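Fibronectin type-III domain-containing protein (Caldanaerobacter subterraneus subsp. tengcongensis, PDB 7JGU) is of unknown function, but the part described here is a variant of a fibronectin type III-like domain whose parent, from a thermophile, is extremely heat-stable. Local coordinates at residues Tyr35-Val40 / Tyr67-Ile72; Val8-Glu13 / Asn81-Ser86; Leu22-Ser27 / Tyr56-Leu61; Thr2-Pro7 / Ala73-Gly78. All coordinates share one frame; numbering follows the deposited sequence. Where two conformers were deposited one is given.

Contact 1: Tyr35-Val40 / Tyr67-Ile72; sequences YEIYLV and YTFALI. Unlike the reference sequence in segment 67-72: Ile72 (reference Arg).
Strands 35-40 and 67-72 run antiparallel, their local axes 4.5 Å apart; Tyr38 N donates to Ala70 O at 2.8 Å, in the carbonyl plane, and Ala70 N returns the bond to Tyr38 O. Glu36 and Ile72 repeat this two-way pairing.

Ile37, Leu39, Phe69 and Leu71 share the face turned to the other sheet of the sandwich. There Leu39 CD1 reaches the edge of the Tyr67 ring, 3.8 Å from CD1; Tyr67 OH bonds Ser62 N, consistent with a tyrosine corner.

On the opposite face the Tyr38 ring, its CG anti to the carbonyl carbon (chi1 -60°), presents its edge to Ile72, CE1 lying 4.1 Å from CG1. Ile72, an arginine in the reference sequence, has CG1 in the crowded position, 3.8 Å from Glu36 CB. An alanine at Tyr38 would remove the ring edge against Ile72 and would probably leave that side chain less well packed.

With N-H and C=O of Glu36, Tyr38, Ala70 and Ile72 paired, the core face can be apolar, the other mixed.

Contact 2: Val8-Glu13 / Asn81-Ser86; sequences VGFWVE and NFVTAS
One bridging water is gripped by two bonds, donating to Phe10 O and to Thr84 O, each at 2.9 Å. A second water is also held by both segments: it accepts from Val12 N and donates to Ser86 O, 2.9 Å away. Strands 11-13 and 83-86 run nearly parallel, 25° apart, but with 5.8 Å between their axes they stand wider than paired strands, and water spans the gap. They belong to strands at the margins of different sheets, so this is the side of the fibronectin type III beta sandwich, where the first and last strands come together.

Between the waters and the core sits Ala85, its methyl over one face of the Phe10 ring. This is a CH-pi contact, CB standing 3.9 Å from the ring centroid and displaced toward the rim. The same CB comes within 3.3 Å of Phe10 O and 3.7 Å of Val12 CG2, a close fit that suits a residue as small as alanine. Phe10 holds CG anti to the backbone N (chi1 -179°), which carries the ring inward to Leu24, Phe69 and Leu71; Val83 CG2 meets its CD2 at 3.8 Å. A serine in place of Phe10 would take away the ring under the Ala85 methyl and would probably loosen the packing between the sheets.

Contact 3: Leu22-Ser27 / Tyr56-Leu61; sequences LLLTWS and YYVTNL. Unlike the reference sequence in segment 22-27: Leu23 (reference Arg), Thr25 (reference Arg).
Four main-chain hydrogen bonds join strands 22-25 and 56-58, which run antiparallel. Leu22 pairs with Val58 in both directions, and Leu24 does the same with Tyr56. The bond from Val58 N to Leu22 O, 2.8 Å long, arrives nearly along the C=O axis, whereas the one from Tyr56 N to Leu24 O, also 2.8 Å, lies in the carbonyl plane and is more bent at its hydrogen (149°).

On the outer face lies a CH-pi contact. Leu23, its CG anti to the backbone N (chi1 176°), sets CD1 over the centre of the Tyr57 ring, 3.7 Å from the centroid and only 5° off the normal. Leu23 stands where the reference sequence has an arginine, as does Thr25, whose OG1 bonds Leu54 O.

Apolar contacts fill the inner face. Leu22 and Leu61 cross at about a right angle, their CD1 atoms 3.7 Å apart, and Leu61 goes on to touch Tyr67. Leu24 CD1 lies 3.9 Å from Val58 CG2, with Phe69 of the other sheet beyond Leu24. Trp26 brings CH2, at the edge of its indole, within 4.1 Å of Tyr56 CB; its ring also meets that of Tyr35, an aromatic pairing in keeping with the fibronectin type III core.

Pairing of the N-H and C=O groups of Leu22, Leu24, Tyr56 and Val58 lets Leu22, Leu24, Val58 and Leu61 turn bulk to the core, while the Leu23-Tyr57 contact belongs to this variant.

Contact 4: Thr2-Pro7 / Ala73-Gly78; sequences TVPDEP and AVNELG
Thr2 begins the contact with its carbonyl: Asn75 ND2 donates to Thr2 O at 2.9 Å, on a lone pair, almost in the plane of the amide and nearly straight at 167°. Thr2 OG1 donates to the next carbonyl, Val3 O. Val3 follows, laying CG1 4.1 Å from Leu77 CB and beside Gly78, where a side chain would crowd it; the backbone angles of Gly78 themselves call for glycine. Pro4 is the most deeply engaged, with CD 3.3 Å from Gly78 O, CG against the Asn75 amide, and CB 3.7 Å from Ala73 CB. Pro7 CG comes within 4.0 Å of the same small methyl.

Asn75 opens the type I turn 75-78 at the tip of the hairpin between strands 66-75 and 78-88. Its OD1 accepts from Leu77 N at 2.8 Å, an Asx turn, while ND2 has a second partner in Gly31 O. With both ends of the amide engaged, its rotation is fixed, and one side chain shapes the turn while tying the N-terminal tail to it.

From the N terminus, the tail 2-7 opens contact 4, which closes at the hairpin tip 73-78. Segment 8-13 then starts contact 2, completed at 81-86; the two cross, since their segments alternate. Inside both spans lies contact 3, which brings 22-27 to 56-61 within the three-stranded sheet. Contact 1 begins at 35-40, before contact 3 has closed, and ends at 67-72, so these two also cross while contact 1 stays within the spans of contacts 2 and 4. Contact 1 pairs the two central strands of the four-stranded sheet, contact 2 joins the margins of both sheets, and contact 4 fastens the tail to one end. Contacts 1 and 3 meet face to face in the core, where Ile37 touches Leu24.

Contact 1: Tyr35-Val40 / Tyr67-Ile72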
loop_
_atom_site.group_PDB
_atom_site.type_symbol
_atom_site.label_atom_id
_atom_site.label_comp_id
_atom_site.label_asym_id
_atom_site.label_seq_id
_atom_site.Cartn_x
_atom_site.Cartn_y
_atom_site.Cartn_z
ATOM N N TYR A 35 9.072 -3.413 -0.200
ATOM C CA TYR A 35 7.636 -3.594 -0.188
ATOM C C TYR A 35 7.101 -3.236 -1.564
ATOM O O TYR A 35 7.656 -2.369 -2.241
ATOM C CB TYR A 35 6.986 -2.689 0.862
ATOM C CG TYR A 35 7.553 -2.858 2.239
ATOM C CD1 TYR A 35 8.658 -2.129 2.649
ATOM C CD2 TYR A 35 7.015 -3.768 3.121
ATOM C CE1 TYR A 35 9.205 -2.297 3.925
ATOM C CE2 TYR A 35 7.550 -3.937 4.393
ATOM C CZ TYR A 35 8.642 -3.206 4.786
ATOM O OH TYR A 35 9.180 -3.376 6.051
ATOM N N GLU A 36 6.023 -3.903 -1.955
ATOM C CA GLU A 36 5.384 -3.638 -3.233
ATOM C C GLU A 36 3.904 -3.393 -3.009
ATOM O O GLU A 36 3.257 -4.120 -2.255
ATOM C CB GLU A 36 5.589 -4.794 -4.212
ATOM C CG GLU A 36 5.342 -4.436 -5.662
ATOM C CD GLU A 36 5.980 -5.393 -6.644
ATOM O OE1 GLU A 36 6.768 -6.273 -6.230
ATOM O OE2 GLU A 36 5.687 -5.261 -7.846
ATOM N N ILE A 37 3.391 -2.354 -3.646
ATOM C CA ILE A 37 2.024 -1.904 -3.496
ATOM C C ILE A 37 1.286 -2.082 -4.803
ATOM O O ILE A 37 1.792 -1.722 -5.869
ATOM C CB ILE A 37 2.023 -0.407 -3.128
ATOM C CG1 ILE A 37 2.879 -0.145 -1.894
ATOM C CG2 ILE A 37 0.600 0.107 -3.004
ATOM C CD1 ILE A 37 3.260 1.324 -1.764
ATOM N N TYR A 38 0.049 -2.542 -4.688
ATOM C CA TYR A 38 -0.860 -2.737 -5.806
ATOM C C TYR A 38 -2.173 -2.026 -5.522
ATOM O O TYR A 38 -2.610 -1.933 -4.378
ATOM C CB TYR A 38 -1.159 -4.222 -6.006
ATOM C CG TYR A 38 0.077 -5.039 -6.286
ATOM C CD1 TYR A 38 0.887 -5.465 -5.248
ATOM C CD2 TYR A 38 0.431 -5.372 -7.580
ATOM C CE1 TYR A 38 2.024 -6.200 -5.497
ATOM C CE2 TYR A 38 1.572 -6.124 -7.844
ATOM C CZ TYR A 38 2.361 -6.531 -6.792
ATOM O OH TYR A 38 3.483 -7.286 -7.017
ATOM N N LEU A 39 -2.810 -1.561 -6.585
ATOM C CA LEU A 39 -4.177 -1.083 -6.545
ATOM C C LEU A 39 -5.111 -2.252 -6.809
ATOM O O LEU A 39 -4.916 -3.013 -7.757
ATOM C CB LEU A 39 -4.363 -0.033 -7.636
ATOM C CG LEU A 39 -5.779 0.500 -7.770
ATOM C CD1 LEU A 39 -6.133 1.310 -6.553
ATOM C CD2 LEU A 39 -5.923 1.337 -9.027
ATOM N N VAL A 40 -6.129 -2.393 -5.984
ATOM C CA VAL A 40 -7.165 -3.393 -6.196
ATOM C C VAL A 40 -8.214 -2.730 -7.084
ATOM O O VAL A 40 -8.914 -1.815 -6.654
ATOM C CB VAL A 40 -7.748 -3.876 -4.865
ATOM C CG1 VAL A 40 -8.725 -4.997 -5.096
ATOM C CG2 VAL A 40 -6.630 -4.320 -3.936
ATOM N N TYR A 67 -10.564 3.732 -2.487
ATOM C CA TYR A 67 -9.431 3.010 -3.029
ATOM C C TYR A 67 -9.024 1.920 -2.060
ATOM O O TYR A 67 -8.921 2.149 -0.855
ATOM C CB TYR A 67 -8.251 3.951 -3.267
ATOM C CG TYR A 67 -8.451 4.847 -4.458
ATOM C CD1 TYR A 67 -8.225 4.385 -5.745
ATOM C CD2 TYR A 67 -8.880 6.148 -4.304
ATOM C CE1 TYR A 67 -8.406 5.199 -6.841
ATOM C CE2 TYR A 67 -9.067 6.962 -5.397
ATOM C CZ TYR A 67 -8.835 6.486 -6.656
ATOM O OH TYR A 67 -9.029 7.311 -7.740
ATOM N N THR A 68 -8.741 0.757 -2.607
ATOM C CA THR A 68 -8.222 -0.368 -1.852
ATOM C C THR A 68 -6.870 -0.728 -2.426
ATOM O O THR A 68 -6.712 -0.809 -3.653
ATOM C CB THR A 68 -9.176 -1.557 -1.911
ATOM O OG1 THR A 68 -10.455 -1.167 -1.387
ATOM C CG2 THR A 68 -8.640 -2.715 -1.092
ATOM N N PHE A 69 -5.916 -0.973 -1.535
ATOM C CA PHE A 69 -4.553 -1.309 -1.908
ATOM C C PHE A 69 -4.146 -2.627 -1.284
ATOM O O PHE A 69 -4.633 -2.995 -0.229
ATOM C CB PHE A 69 -3.578 -0.215 -1.466
ATOM C CG PHE A 69 -3.879 1.129 -2.060
ATOM C CD1 PHE A 69 -3.397 1.458 -3.309
ATOM C CD2 PHE A 69 -4.688 2.041 -1.399
ATOM C CE1 PHE A 69 -3.694 2.684 -3.881
ATOM C CE2 PHE A 69 -4.983 3.265 -1.972
ATOM C CZ PHE A 69 -4.478 3.584 -3.199
ATOM N N ALA A 70 -3.229 -3.310 -1.948
ATOM C CA ALA A 70 -2.626 -4.544 -1.466
ATOM C C ALA A 70 -1.131 -4.323 -1.316
ATOM O O ALA A 70 -0.510 -3.640 -2.123
ATOM C CB ALA A 70 -2.900 -5.713 -2.396
ATOM N N LEU A 71 -0.562 -4.893 -0.269
ATOM C CA LEU A 71 0.830 -4.703 0.100
ATOM C C LEU A 71 1.460 -6.052 0.369
ATOM O O LEU A 71 0.833 -6.920 0.974
ATOM C CB LEU A 71 0.878 -3.880 1.378
ATOM C CG LEU A 71 2.222 -3.617 2.016
ATOM C CD1 LEU A 71 3.049 -2.630 1.217
ATOM C CD2 LEU A 71 2.003 -3.086 3.433
ATOM N N ILE A 72 2.691 -6.218 -0.113
ATOM C CA ILE A 72 3.534 -7.355 0.241
ATOM C C ILE A 72 4.896 -6.852 0.687
ATOM O O ILE A 72 5.352 -5.776 0.287
ATOM C CB ILE A 72 3.727 -8.362 -0.901
ATOM C CG1 ILE A 72 3.949 -7.651 -2.240
ATOM C CG2 ILE A 72 2.536 -9.250 -0.985
ATOM C CD1 ILE A 72 4.585 -8.533 -3.315
HETATM O O HOH W 1 -9.426 0.454 -5.387
#

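Contact 2: Val8-Glu13 / Asn81-Ser86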
loop_
_atom_site.group_PDB
_atom_site.type_symbol
_atom_site.label_atom_id
_atom_site.label_comp_id
_atom_site.label_asym_id
_atom_site.label_seq_id
_atom_site.Cartn_x
_atom_site.Cartn_y
_atom_site.Cartn_z
ATOM N N VAL A 8 1.983 -5.550 8.977
ATOM C CA VAL A 8 0.822 -5.240 9.796
ATOM C C VAL A 8 0.733 -3.729 9.914
ATOM O O VAL A 8 1.621 -2.996 9.476
ATOM C CB VAL A 8 0.852 -5.938 11.171
ATOM C CG1 VAL A 8 0.811 -7.456 10.983
ATOM C CG2 VAL A 8 2.080 -5.539 11.966
ATOM N N GLY A 9 -0.359 -3.263 10.503
ATOM C CA GLY A 9 -0.558 -1.834 10.617
ATOM C C GLY A 9 -0.621 -1.121 9.284
ATOM O O GLY A 9 -0.165 0.022 9.183
ATOM N N PHE A 10 -1.164 -1.766 8.257
ATOM C CA PHE A 10 -1.251 -1.168 6.923
ATOM C C PHE A 10 -2.463 -0.255 6.915
ATOM O O PHE A 10 -3.600 -0.723 7.039
ATOM C CB PHE A 10 -1.391 -2.257 5.868
ATOM C CG PHE A 10 -1.467 -1.760 4.450
ATOM C CD1 PHE A 10 -0.861 -0.588 4.070
ATOM C CD2 PHE A 10 -2.129 -2.504 3.499
ATOM C CE1 PHE A 10 -0.944 -0.165 2.739
ATOM C CE2 PHE A 10 -2.210 -2.087 2.203
ATOM C CZ PHE A 10 -1.597 -0.938 1.826
ATOM N N TRP A 11 -2.219 1.039 6.812
ATOM C CA TRP A 11 -3.248 2.061 6.882
ATOM C C TRP A 11 -3.157 2.962 5.667
ATOM O O TRP A 11 -2.071 3.270 5.182
ATOM C CB TRP A 11 -3.050 2.907 8.134
ATOM C CG TRP A 11 -3.079 2.093 9.399
ATOM C CD1 TRP A 11 -3.840 0.983 9.649
ATOM C CD2 TRP A 11 -2.299 2.308 10.578
ATOM N NE1 TRP A 11 -3.587 0.505 10.901
ATOM C CE2 TRP A 11 -2.632 1.290 11.497
ATOM C CE3 TRP A 11 -1.333 3.251 10.940
ATOM C CZ2 TRP A 11 -2.056 1.207 12.761
ATOM C CZ3 TRP A 11 -0.753 3.162 12.192
ATOM C CH2 TRP A 11 -1.116 2.148 13.092
ATOM N N VAL A 12 -4.315 3.413 5.212
ATOM C CA VAL A 12 -4.428 4.326 4.092
ATOM C C VAL A 12 -5.019 5.598 4.672
ATOM O O VAL A 12 -6.131 5.574 5.207
ATOM C CB VAL A 12 -5.317 3.738 2.993
ATOM C CG1 VAL A 12 -5.481 4.712 1.838
ATOM C CG2 VAL A 12 -4.755 2.420 2.491
ATOM N N GLU A 13 -4.267 6.689 4.601
ATOM C CA GLU A 13 -4.563 7.902 5.339
ATOM C C GLU A 13 -4.780 9.063 4.384
ATOM O O GLU A 13 -4.149 9.160 3.328
ATOM C CB GLU A 13 -3.424 8.239 6.314
ATOM C CG GLU A 13 -3.273 7.236 7.458
ATOM C CD GLU A 13 -1.935 7.348 8.156
ATOM O OE1 GLU A 13 -1.238 8.359 7.933
ATOM O OE2 GLU A 13 -1.577 6.425 8.921
ATOM N N ASN A 81 2.711 -13.018 2.335
ATOM C CA ASN A 81 1.335 -12.923 1.863
ATOM C C ASN A 81 0.912 -11.457 1.705
ATOM O O ASN A 81 1.544 -10.539 2.238
ATOM C CB ASN A 81 0.377 -13.622 2.832
ATOM C CG ASN A 81 0.399 -15.135 2.688
ATOM O OD1 ASN A 81 1.175 -15.691 1.903
ATOM N ND2 ASN A 81 -0.449 -15.811 3.453
ATOM N N PHE A 82 -0.173 -11.245 0.966
ATOM C CA PHE A 82 -0.728 -9.922 0.752
ATOM C C PHE A 82 -1.605 -9.477 1.916
ATOM O O PHE A 82 -2.338 -10.278 2.507
ATOM C CB PHE A 82 -1.642 -9.937 -0.475
ATOM C CG PHE A 82 -0.926 -9.991 -1.782
ATOM C CD1 PHE A 82 -0.447 -8.838 -2.372
ATOM C CD2 PHE A 82 -0.761 -11.190 -2.441
ATOM C CE1 PHE A 82 0.215 -8.890 -3.591
ATOM C CE2 PHE A 82 -0.118 -11.241 -3.651
ATOM C CZ PHE A 82 0.363 -10.085 -4.231
ATOM N N VAL A 83 -1.574 -8.175 2.191
ATOM C CA VAL A 83 -2.494 -7.536 3.127
ATOM C C VAL A 83 -3.113 -6.346 2.419
ATOM O O VAL A 83 -2.482 -5.725 1.569
ATOM C CB VAL A 83 -1.814 -7.100 4.436
ATOM C CG1 VAL A 83 -1.180 -8.288 5.071
ATOM C CG2 VAL A 83 -0.783 -6.024 4.191
ATOM N N THR A 84 -4.362 -6.043 2.750
ATOM C CA THR A 84 -5.067 -4.945 2.096
ATOM C C THR A 84 -5.543 -3.900 3.092
ATOM O O THR A 84 -5.698 -4.164 4.281
ATOM C CB THR A 84 -6.249 -5.425 1.236
ATOM O OG1 THR A 84 -7.213 -6.077 2.074
ATOM C CG2 THR A 84 -5.788 -6.358 0.128
ATOM N N ALA A 85 -5.801 -2.709 2.565
ATOM C CA ALA A 85 -6.335 -1.610 3.350
ATOM C C ALA A 85 -7.015 -0.651 2.387
ATOM O O ALA A 85 -6.690 -0.613 1.203
ATOM C CB ALA A 85 -5.242 -0.880 4.126
ATOM N N SER A 86 -7.940 0.146 2.917
ATOM C CA SER A 86 -8.752 1.014 2.086
ATOM C C SER A 86 -8.909 2.379 2.732
ATOM O O SER A 86 -8.830 2.519 3.946
ATOM C CB SER A 86 -10.179 0.456 1.920
ATOM O OG SER A 86 -10.185 -0.789 1.267
HETATM O O HOH W 2 -4.742 -3.342 6.861
HETATM O O HOH W 3 -6.848 2.175 5.976
#

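Contact 3: Leu22-Ser27 / Tyr56-Leu61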
loop_
_atom_site.group_PDB
_atom_site.type_symbol
_atom_site.label_atom_id
_atom_site.label_comp_id
_atom_site.label_asym_id
_atom_site.label_seq_id
_atom_site.Cartn_x
_atom_site.Cartn_y
_atom_site.Cartn_z
ATOM N N LEU A 22 -3.377 9.809 -1.518
ATOM C CA LEU A 22 -3.509 9.057 -0.278
ATOM C C LEU A 22 -2.123 8.663 0.203
ATOM O O LEU A 22 -1.228 8.404 -0.609
ATOM C CB LEU A 22 -4.358 7.796 -0.474
ATOM C CG LEU A 22 -5.848 8.075 -0.706
ATOM C CD1 LEU A 22 -6.563 6.799 -1.156
ATOM C CD2 LEU A 22 -6.489 8.654 0.540
ATOM N N LEU A 23 -1.958 8.607 1.522
ATOM C CA LEU A 23 -0.700 8.217 2.146
ATOM C C LEU A 23 -0.855 6.826 2.718
ATOM O O LEU A 23 -1.675 6.595 3.605
ATOM C CB LEU A 23 -0.323 9.209 3.232
ATOM C CG LEU A 23 0.933 8.837 4.023
ATOM C CD1 LEU A 23 2.145 8.690 3.129
ATOM C CD2 LEU A 23 1.216 9.898 5.066
ATOM N N LEU A 24 -0.120 5.898 2.167
ATOM C CA LEU A 24 -0.089 4.538 2.687
ATOM C C LEU A 24 1.061 4.402 3.671
ATOM O O LEU A 24 2.156 4.892 3.422
ATOM C CB LEU A 24 0.156 3.564 1.533
ATOM C CG LEU A 24 -1.049 3.223 0.668
ATOM C CD1 LEU A 24 -1.767 4.456 0.147
ATOM C CD2 LEU A 24 -0.635 2.317 -0.472
ATOM N N THR A 25 0.816 3.708 4.773
ATOM C CA THR A 25 1.881 3.445 5.724
ATOM C C THR A 25 1.693 2.058 6.310
ATOM O O THR A 25 0.593 1.500 6.312
ATOM C CB THR A 25 1.942 4.485 6.840
ATOM O OG1 THR A 25 3.193 4.352 7.520
ATOM C CG2 THR A 25 0.832 4.269 7.830
ATOM N N TRP A 26 2.788 1.498 6.802
ATOM C CA TRP A 26 2.766 0.148 7.343
ATOM C C TRP A 26 3.931 -0.004 8.311
ATOM O O TRP A 26 4.842 0.820 8.367
ATOM C CB TRP A 26 2.822 -0.919 6.228
ATOM C CG TRP A 26 3.976 -0.720 5.310
ATOM C CD1 TRP A 26 5.235 -1.221 5.450
ATOM C CD2 TRP A 26 3.999 0.070 4.111
ATOM N NE1 TRP A 26 6.025 -0.793 4.439
ATOM C CE2 TRP A 26 5.298 -0.015 3.586
ATOM C CE3 TRP A 26 3.047 0.839 3.442
ATOM C CZ2 TRP A 26 5.683 0.641 2.438
ATOM C CZ3 TRP A 26 3.426 1.474 2.292
ATOM C CH2 TRP A 26 4.733 1.391 1.808
ATOM N N SER A 27 3.909 -1.106 9.044
ATOM C CA SER A 27 4.937 -1.320 10.049
ATOM C C SER A 27 6.214 -1.880 9.427
ATOM O O SER A 27 6.202 -2.524 8.385
ATOM C CB SER A 27 4.436 -2.297 11.101
ATOM O OG SER A 27 4.273 -3.581 10.526
ATOM N N TYR A 56 4.198 5.570 1.564
ATOM C CA TYR A 56 4.230 5.899 0.141
ATOM C C TYR A 56 3.022 6.753 -0.202
ATOM O O TYR A 56 1.904 6.405 0.168
ATOM C CB TYR A 56 4.219 4.614 -0.720
ATOM C CG TYR A 56 4.611 4.871 -2.153
ATOM C CD1 TYR A 56 5.953 4.857 -2.537
ATOM C CD2 TYR A 56 3.666 5.148 -3.123
ATOM C CE1 TYR A 56 6.338 5.103 -3.831
ATOM C CE2 TYR A 56 4.051 5.424 -4.435
ATOM C CZ TYR A 56 5.392 5.403 -4.774
ATOM O OH TYR A 56 5.772 5.665 -6.065
ATOM N N TYR A 57 3.254 7.844 -0.917
ATOM C CA TYR A 57 2.177 8.701 -1.392
ATOM C C TYR A 57 1.706 8.229 -2.756
ATOM O O TYR A 57 2.493 8.172 -3.700
ATOM C CB TYR A 57 2.664 10.141 -1.522
ATOM C CG TYR A 57 2.826 10.870 -0.230
ATOM C CD1 TYR A 57 1.763 11.548 0.346
ATOM C CD2 TYR A 57 4.045 10.897 0.415
ATOM C CE1 TYR A 57 1.913 12.233 1.528
ATOM C CE2 TYR A 57 4.213 11.577 1.591
ATOM C CZ TYR A 57 3.137 12.248 2.145
ATOM O OH TYR A 57 3.286 12.934 3.320
ATOM N N VAL A 58 0.442 7.839 -2.847
ATOM C CA VAL A 58 -0.169 7.484 -4.120
ATOM C C VAL A 58 -0.875 8.719 -4.636
ATOM O O VAL A 58 -1.781 9.247 -3.986
ATOM C CB VAL A 58 -1.123 6.288 -3.986
ATOM C CG1 VAL A 58 -1.760 5.958 -5.319
ATOM C CG2 VAL A 58 -0.377 5.089 -3.410
ATOM N N THR A 59 -0.450 9.178 -5.795
ATOM C CA THR A 59 -0.873 10.462 -6.321
ATOM C C THR A 59 -1.757 10.268 -7.543
ATOM O O THR A 59 -1.955 9.152 -8.032
ATOM C CB THR A 59 0.348 11.295 -6.728
ATOM O OG1 THR A 59 1.084 10.567 -7.722
ATOM C CG2 THR A 59 1.236 11.577 -5.540
ATOM N N ASN A 60 -2.292 11.388 -8.022
ATOM C CA ASN A 60 -3.120 11.430 -9.228
ATOM C C ASN A 60 -4.341 10.525 -9.113
ATOM O O ASN A 60 -4.770 9.894 -10.083
ATOM C CB ASN A 60 -2.292 11.141 -10.477
ATOM C CG ASN A 60 -1.224 12.192 -10.703
ATOM O OD1 ASN A 60 -1.450 13.378 -10.458
ATOM N ND2 ASN A 60 -0.054 11.765 -11.150
ATOM N N LEU A 61 -4.934 10.506 -7.930
ATOM C CA LEU A 61 -6.177 9.798 -7.684
ATOM C C LEU A 61 -7.371 10.700 -7.971
ATOM O O LEU A 61 -7.249 11.924 -8.055
ATOM C CB LEU A 61 -6.220 9.318 -6.231
ATOM C CG LEU A 61 -5.113 8.327 -5.864
ATOM C CD1 LEU A 61 -5.226 7.971 -4.400
ATOM C CD2 LEU A 61 -5.154 7.086 -6.730
#

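Contact 4: Thr2-Pro7 / Ala73-Gly78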
loop_
_atom_site.group_PDB
_atom_site.type_symbol
_atom_site.label_atom_id
_atom_site.label_comp_id
_atom_site.label_asym_id
_atom_site.label_seq_id
_atom_site.Cartn_x
_atom_site.Cartn_y
_atom_site.Cartn_z
ATOM N N THR A 2 14.106 -17.094 5.695
ATOM C CA THR A 2 12.724 -17.280 5.278
ATOM C C THR A 2 12.225 -16.038 4.552
ATOM O O THR A 2 12.877 -14.999 4.575
ATOM C CB THR A 2 11.810 -17.524 6.485
ATOM O OG1 THR A 2 11.776 -16.349 7.306
ATOM C CG2 THR A 2 12.309 -18.699 7.304
ATOM N N VAL A 3 11.066 -16.139 3.912
ATOM C CA VAL A 3 10.432 -14.960 3.324
ATOM C C VAL A 3 10.051 -14.009 4.451
ATOM O O VAL A 3 10.011 -14.410 5.625
ATOM C CB VAL A 3 9.223 -15.328 2.447
ATOM C CG1 VAL A 3 9.617 -16.374 1.427
ATOM C CG2 VAL A 3 8.049 -15.803 3.296
ATOM N N PRO A 4 9.761 -12.752 4.157
ATOM C CA PRO A 4 9.422 -11.825 5.232
ATOM C C PRO A 4 8.087 -12.161 5.851
ATOM O O PRO A 4 7.232 -12.838 5.265
ATOM C CB PRO A 4 9.347 -10.464 4.533
ATOM C CG PRO A 4 10.025 -10.666 3.204
ATOM C CD PRO A 4 9.777 -12.084 2.846
ATOM N N ASP A 5 7.907 -11.632 7.051
ATOM C CA ASP A 5 6.598 -11.618 7.666
ATOM C C ASP A 5 5.637 -10.795 6.811
ATOM O O ASP A 5 6.032 -9.951 6.010
ATOM C CB ASP A 5 6.682 -10.952 9.038
ATOM C CG ASP A 5 7.289 -11.842 10.121
ATOM O OD1 ASP A 5 7.615 -13.014 9.865
ATOM O OD2 ASP A 5 7.441 -11.354 11.260
ATOM N N GLU A 6 4.362 -11.039 6.993
ATOM C CA GLU A 6 3.353 -10.154 6.410
ATOM C C GLU A 6 3.366 -8.813 7.138
ATOM O O GLU A 6 3.430 -8.787 8.372
ATOM C CB GLU A 6 2.014 -10.861 6.588
ATOM C CG GLU A 6 0.853 -10.243 5.916
ATOM C CD GLU A 6 -0.442 -11.005 6.191
ATOM O OE1 GLU A 6 -0.473 -12.237 5.977
ATOM O OE2 GLU A 6 -1.428 -10.378 6.623
ATOM N N PRO A 7 3.331 -7.674 6.426
ATOM C CA PRO A 7 3.215 -6.390 7.121
ATOM C C PRO A 7 1.921 -6.314 7.898
ATOM O O PRO A 7 0.908 -6.892 7.510
ATOM C CB PRO A 7 3.246 -5.357 5.986
ATOM C CG PRO A 7 3.920 -6.051 4.864
ATOM C CD PRO A 7 3.460 -7.483 4.964
ATOM N N ALA A 73 5.568 -7.679 1.488
ATOM C CA ALA A 73 6.977 -7.498 1.799
ATOM C C ALA A 73 7.748 -8.547 1.007
ATOM O O ALA A 73 7.267 -9.659 0.814
ATOM C CB ALA A 73 7.225 -7.707 3.282
ATOM N N VAL A 74 8.962 -8.199 0.585
ATOM C CA VAL A 74 9.730 -9.048 -0.321
ATOM C C VAL A 74 11.179 -9.114 0.138
ATOM O O VAL A 74 11.751 -8.121 0.601
ATOM C CB VAL A 74 9.666 -8.485 -1.751
ATOM C CG1 VAL A 74 10.289 -9.457 -2.729
ATOM C CG2 VAL A 74 8.235 -8.168 -2.156
ATOM N N ASN A 75 11.776 -10.296 0.022
ATOM C CA ASN A 75 13.223 -10.441 0.137
ATOM C C ASN A 75 13.674 -11.428 -0.930
ATOM O O ASN A 75 12.883 -11.853 -1.782
ATOM C CB ASN A 75 13.665 -10.780 1.566
ATOM C CG ASN A 75 13.260 -12.159 2.006
ATOM O OD1 ASN A 75 12.978 -13.036 1.202
ATOM N ND2 ASN A 75 13.236 -12.363 3.310
ATOM N N GLU A 76 14.960 -11.798 -0.863
ATOM C CA GLU A 76 15.552 -12.637 -1.901
ATOM C C GLU A 76 14.879 -13.998 -1.981
ATOM O O GLU A 76 14.932 -14.657 -3.029
ATOM C CB GLU A 76 17.050 -12.831 -1.637
ATOM C CG GLU A 76 17.837 -11.540 -1.588
ATOM C CD GLU A 76 18.008 -11.013 -0.176
ATOM O OE1 GLU A 76 17.150 -11.320 0.693
ATOM O OE2 GLU A 76 19.005 -10.295 0.065
ATOM N N LEU A 77 14.276 -14.455 -0.889
ATOM C CA LEU A 77 13.653 -15.768 -0.861
ATOM C C LEU A 77 12.236 -15.743 -1.406
ATOM O O LEU A 77 11.709 -16.793 -1.789
ATOM C CB LEU A 77 13.644 -16.308 0.572
ATOM C CG LEU A 77 14.986 -16.710 1.189
ATOM C CD1 LEU A 77 15.587 -17.873 0.418
ATOM C CD2 LEU A 77 15.973 -15.543 1.260
ATOM N N GLY A 78 11.612 -14.574 -1.459
ATOM C CA GLY A 78 10.275 -14.461 -1.981
ATOM C C GLY A 78 9.454 -13.442 -1.223
ATOM O O GLY A 78 9.963 -12.688 -0.391
#